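Local coordinates for protein potential RNA-dependent RNA polymerase (PDB 5I62) that polymerises RNA from ribonucleoside triphosphates on an RNA template with release of diphosphate, probably in both transcription and genome replication of a picobirnavirus, at residues Pro63-Phe68 and Tyr456-Glu461; Lys53-Ile58 and Tyr417-Ala422. All blocks are in the same frame, centred on the assembly; numbering follows the deposited sequence.

Contact 1: residues Pro63-Phe68 and Tyr456-Glu461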
# COMPACT_ATOMS: atom_id res chain seq x y z
N PRO A 63 -28.51 2.92 -3.24
CA PRO A 63 -28.16 2.41 -4.57
C PRO A 63 -26.72 2.66 -4.99
O PRO A 63 -26.17 1.85 -5.75
CB PRO A 63 -29.14 3.14 -5.50
CG PRO A 63 -29.44 4.41 -4.78
CD PRO A 63 -29.44 4.05 -3.31
N THR A 64 -26.08 3.75 -4.54
CA THR A 64 -24.67 3.91 -4.88
C THR A 64 -23.78 2.96 -4.08
O THR A 64 -22.68 2.65 -4.53
CB THR A 64 -24.20 5.37 -4.71
OG1 THR A 64 -24.14 5.72 -3.32
CG2 THR A 64 -25.14 6.33 -5.44
N LEU A 65 -24.23 2.49 -2.91
CA LEU A 65 -23.49 1.43 -2.22
C LEU A 65 -23.58 0.13 -2.99
O LEU A 65 -22.60 -0.63 -3.07
CB LEU A 65 -24.01 1.24 -0.79
CG LEU A 65 -23.31 0.12 0.01
CD1 LEU A 65 -21.79 0.33 0.07
CD2 LEU A 65 -23.87 0.00 1.40
N MET A 66 -24.75 -0.15 -3.58
CA MET A 66 -24.90 -1.32 -4.44
C MET A 66 -24.02 -1.23 -5.67
O MET A 66 -23.41 -2.22 -6.09
CB MET A 66 -26.37 -1.50 -4.83
CG MET A 66 -26.68 -2.78 -5.63
SD MET A 66 -26.26 -4.33 -4.79
CE MET A 66 -27.01 -4.06 -3.22
N GLU A 67 -23.93 -0.03 -6.28
CA GLU A 67 -23.02 0.15 -7.41
C GLU A 67 -21.58 -0.12 -7.02
O GLU A 67 -20.83 -0.73 -7.79
CB GLU A 67 -23.12 1.56 -7.97
CG GLU A 67 -24.40 1.90 -8.66
CD GLU A 67 -24.75 3.38 -8.50
OE1 GLU A 67 -25.95 3.70 -8.35
OE2 GLU A 67 -23.81 4.21 -8.49
N PHE A 68 -21.18 0.37 -5.85
CA PHE A 68 -19.84 0.14 -5.32
C PHE A 68 -19.58 -1.35 -5.14
O PHE A 68 -18.55 -1.88 -5.56
CB PHE A 68 -19.71 0.91 -4.01
CG PHE A 68 -18.54 0.53 -3.13
CD1 PHE A 68 -17.29 1.07 -3.35
CD2 PHE A 68 -18.73 -0.27 -2.02
CE1 PHE A 68 -16.22 0.76 -2.50
CE2 PHE A 68 -17.68 -0.58 -1.17
CZ PHE A 68 -16.42 -0.05 -1.42
N TYR A 456 -18.78 -1.31 9.38
CA TYR A 456 -19.80 -0.27 9.26
C TYR A 456 -20.80 -0.55 8.16
O TYR A 456 -21.62 0.32 7.85
CB TYR A 456 -19.17 1.09 9.03
CG TYR A 456 -18.34 1.57 10.18
CD1 TYR A 456 -18.92 1.80 11.43
CD2 TYR A 456 -16.98 1.80 10.03
CE1 TYR A 456 -18.16 2.24 12.49
CE2 TYR A 456 -16.23 2.25 11.08
CZ TYR A 456 -16.82 2.47 12.30
OH TYR A 456 -16.06 2.92 13.36
N HIS A 457 -20.74 -1.72 7.54
CA HIS A 457 -21.67 -2.06 6.48
C HIS A 457 -23.07 -2.18 7.06
O HIS A 457 -23.24 -2.70 8.17
CB HIS A 457 -21.23 -3.37 5.83
CG HIS A 457 -21.84 -3.65 4.49
ND1 HIS A 457 -23.14 -4.09 4.34
CD2 HIS A 457 -21.32 -3.60 3.24
CE1 HIS A 457 -23.39 -4.29 3.06
NE2 HIS A 457 -22.30 -4.00 2.37
N PRO A 458 -24.09 -1.71 6.35
CA PRO A 458 -25.46 -1.84 6.87
C PRO A 458 -25.87 -3.27 7.17
O PRO A 458 -26.70 -3.50 8.06
CB PRO A 458 -26.32 -1.22 5.76
CG PRO A 458 -25.48 -1.29 4.52
CD PRO A 458 -24.05 -1.08 5.02
N LEU A 459 -25.29 -4.26 6.47
CA LEU A 459 -25.66 -5.66 6.62
C LEU A 459 -24.58 -6.48 7.31
O LEU A 459 -24.46 -7.68 7.09
CB LEU A 459 -25.97 -6.27 5.26
CG LEU A 459 -27.19 -5.71 4.52
CD1 LEU A 459 -27.34 -6.43 3.20
CD2 LEU A 459 -28.44 -5.84 5.37
N LYS A 460 -23.78 -5.84 8.17
CA LYS A 460 -22.63 -6.53 8.73
C LYS A 460 -23.05 -7.72 9.59
O LYS A 460 -22.34 -8.73 9.64
CB LYS A 460 -21.77 -5.57 9.52
CG LYS A 460 -22.51 -4.93 10.66
CD LYS A 460 -21.64 -3.92 11.34
CE LYS A 460 -22.41 -3.17 12.42
NZ LYS A 460 -21.49 -2.73 13.50
N GLU A 461 -24.18 -7.61 10.29
CA GLU A 461 -24.60 -8.71 11.16
C GLU A 461 -25.05 -9.91 10.35
O GLU A 461 -24.73 -11.05 10.69
CB GLU A 461 -25.72 -8.26 12.11
CG GLU A 461 -25.35 -7.12 13.03
CD GLU A 461 -24.30 -7.51 14.08
OE1 GLU A 461 -23.94 -8.71 14.19
OE2 GLU A 461 -23.83 -6.60 14.80
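L65, on the first turn of helix 63-73, meets P458 inside a type I beta turn (H457 to K460) that leads into helix 460-469, with L459 at its N-cap. The contact is therefore helix side against turn, within the RNA-dependent RNA polymerase family region. It is small, burying 91 Å² in all, and the evidence for packing rests on one methyl group. L65 CD2 lies 3.7 Å from P458 CG, and the same methyl is 3.8 Å from P458 CD, so it packs on both of these ring carbons. The torsions explain the reach: CG of L65 stands anti to its own backbone nitrogen (chi1 179°), which carries the branch out from the helix toward the turn. H457 is a looser neighbour, its NE2 4.4 Å from L65 CD2 and met obliquely. W402 and V416 also touch L65, which helps to explain why this leucine is buried.

The opposite character appears away from this point. P63 and E67 lie on an exposed flank of the helix, and P458 itself is only partly covered, with Y407 against it. T64, by contrast, has its hydroxyl tied to D395 and W402.

The turn is held by its histidine, whose two ring nitrogens are both engaged. Because ND1 accepts from L459 N, the bond of NE2 to E69 is consistent with a proton on NE2. At ND1 itself, L459 N gives its hydrogen to H457 ND1 at 3.0 Å, nearly straight at 164° and only 6° out of the ring plane.

Contact 2: residues Lys53-Ile58 and Tyr417-Ala422; sequences KKLVSI and YSTMRA
L55, late in helix 44-55, sends its two methyls to two consecutive residues, T419 and M420, at the start of helix 419-427. CD1 of L55 is 3.7 Å from T419 OG1, and CD2 of L55 sits 3.8 Å from M420 CG. The second methyl also comes within 3.9 Å of T419 OG1, so the fork of the leucine straddles the hydroxyl. The side chains of L55 and T419 run past one another antiparallel, whereas L55 meets M420 at a slant. All three residues are buried, and the interface covers 100 Å².

The next shell shows what fixes these groups. With chi1 at 57°, T419 holds OG1 between its backbone nitrogen and carbonyl carbon, where E69 and W51 both hydrogen-bond to it; the oxygen facing L55 is thus satisfied although it touches only carbon across the contact. The helix start is set by S418, the N-cap residue: R421 N donates to S418 OG at 3.0 Å and an angle of 174°. E69 bonds to S418 OG and to M420 N as well, so one carboxylate grips the first turn at several points.

On the opposing segment, K54 O accepts from S57 OG at 2.8 Å and from S57 N at 3.2 Å. The backbone bond from I58 N to L55 O measures 3.0 Å.

Further out, W51 and C48 of helix 44-55 cover M420, F463 of helix 460-469 lies against T419, and R73 of helix 63-73 touches M420, placing the contact where four helices meet beside strand 416-417.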
# COMPACT_ATOMS: atom_id res chain seq x y z
N LYS A 53 -28.13 -12.47 -2.79
CA LYS A 53 -29.58 -12.49 -2.57
C LYS A 53 -29.99 -11.61 -1.40
O LYS A 53 -31.09 -11.06 -1.40
CB LYS A 53 -30.07 -13.91 -2.31
CG LYS A 53 -29.95 -14.85 -3.48
CD LYS A 53 -30.49 -16.22 -3.07
CE LYS A 53 -30.13 -17.28 -4.07
NZ LYS A 53 -30.56 -18.62 -3.59
N LYS A 54 -29.13 -11.48 -0.39
CA LYS A 54 -29.42 -10.64 0.77
C LYS A 54 -28.81 -9.24 0.66
O LYS A 54 -29.41 -8.27 1.13
CB LYS A 54 -28.91 -11.29 2.06
CG LYS A 54 -28.38 -12.61 2.09
CD LYS A 54 -28.16 -13.10 3.52
CE LYS A 54 -27.42 -14.37 3.34
NZ LYS A 54 -27.19 -14.86 4.64
N LEU A 55 -27.62 -9.12 0.04
CA LEU A 55 -27.02 -7.80 -0.18
C LEU A 55 -27.98 -6.89 -0.92
O LEU A 55 -28.15 -5.72 -0.55
CB LEU A 55 -25.73 -7.94 -0.98
CG LEU A 55 -24.94 -6.64 -1.18
CD1 LEU A 55 -24.59 -6.05 0.17
CD2 LEU A 55 -23.69 -6.86 -2.02
N VAL A 56 -28.65 -7.43 -1.93
CA VAL A 56 -29.46 -6.66 -2.86
C VAL A 56 -30.56 -5.89 -2.15
O VAL A 56 -31.08 -4.91 -2.69
CB VAL A 56 -30.02 -7.63 -3.92
CG1 VAL A 56 -31.28 -8.32 -3.40
CG2 VAL A 56 -30.26 -6.92 -5.23
N SER A 57 -30.89 -6.27 -0.91
CA SER A 57 -31.89 -5.58 -0.11
C SER A 57 -31.53 -4.12 0.18
O SER A 57 -32.41 -3.34 0.56
CB SER A 57 -32.10 -6.35 1.19
OG SER A 57 -31.00 -6.18 2.07
N ILE A 58 -30.26 -3.73 0.05
CA ILE A 58 -29.89 -2.33 0.31
C ILE A 58 -30.03 -1.44 -0.91
O ILE A 58 -29.83 -0.23 -0.79
CB ILE A 58 -28.44 -2.18 0.81
CG1 ILE A 58 -27.48 -2.59 -0.30
CG2 ILE A 58 -28.21 -2.98 2.06
CD1 ILE A 58 -26.01 -2.38 -0.02
N TYR A 417 -16.80 -1.01 3.73
CA TYR A 417 -16.03 -1.93 2.91
C TYR A 417 -16.98 -2.86 2.17
O TYR A 417 -18.06 -3.20 2.67
CB TYR A 417 -15.06 -2.71 3.80
CG TYR A 417 -13.96 -3.45 3.08
CD1 TYR A 417 -12.74 -2.83 2.81
CD2 TYR A 417 -14.11 -4.77 2.73
CE1 TYR A 417 -11.71 -3.52 2.17
CE2 TYR A 417 -13.10 -5.47 2.10
CZ TYR A 417 -11.90 -4.84 1.83
OH TYR A 417 -10.91 -5.55 1.20
N SER A 418 -16.60 -3.26 0.96
CA SER A 418 -17.44 -4.14 0.17
C SER A 418 -17.51 -5.53 0.78
O SER A 418 -16.48 -6.18 0.96
CB SER A 418 -16.90 -4.23 -1.26
OG SER A 418 -17.54 -5.28 -1.96
N THR A 419 -18.72 -6.00 1.08
CA THR A 419 -18.86 -7.40 1.50
C THR A 419 -18.48 -8.35 0.37
O THR A 419 -17.99 -9.46 0.63
CB THR A 419 -20.29 -7.69 1.97
OG1 THR A 419 -21.23 -7.38 0.93
CG2 THR A 419 -20.61 -6.88 3.22
N MET A 420 -18.72 -7.95 -0.88
CA MET A 420 -18.35 -8.82 -2.00
C MET A 420 -16.84 -8.98 -2.08
O MET A 420 -16.33 -10.10 -2.24
CB MET A 420 -18.91 -8.29 -3.32
CG MET A 420 -20.45 -8.34 -3.44
SD MET A 420 -21.14 -10.01 -3.29
CE MET A 420 -20.19 -10.89 -4.48
N ARG A 421 -16.11 -7.88 -1.95
CA ARG A 421 -14.65 -7.97 -1.90
C ARG A 421 -14.20 -8.82 -0.72
O ARG A 421 -13.28 -9.65 -0.85
CB ARG A 421 -14.03 -6.59 -1.82
CG ARG A 421 -12.50 -6.60 -1.86
CD ARG A 421 -12.00 -5.20 -2.11
NE ARG A 421 -10.55 -5.08 -2.31
CZ ARG A 421 -9.91 -5.31 -3.45
NH1 ARG A 421 -10.57 -5.74 -4.53
NH2 ARG A 421 -8.60 -5.13 -3.51
N ALA A 422 -14.85 -8.65 0.44
CA ALA A 422 -14.51 -9.45 1.61
C ALA A 422 -14.69 -10.94 1.32
O ALA A 422 -13.82 -11.75 1.64
CB ALA A 422 -15.36 -9.03 2.81

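The centres of contacts 1 and 2 are 6 Å apart. Their segments alternate along the chain: 53-58, 63-68, 417-422, then 456-461, so two consecutive N-terminal helices, 44-55 and 63-73, meet two C-terminal helix starts, those of 419-427 and 460-469. The four-stranded antiparallel sheet, probably that of the polymerase palm, falls between the two pairs in sequence, and the C-terminal helices after it probably belong to the thumb. The contacts also touch directly: H457 CD2 lies 3.4 Å from T419 CG2. E69 of helix 63-73 serves both contacts, joining them into one buried cluster that ties N-terminal to C-terminal parts of the fold.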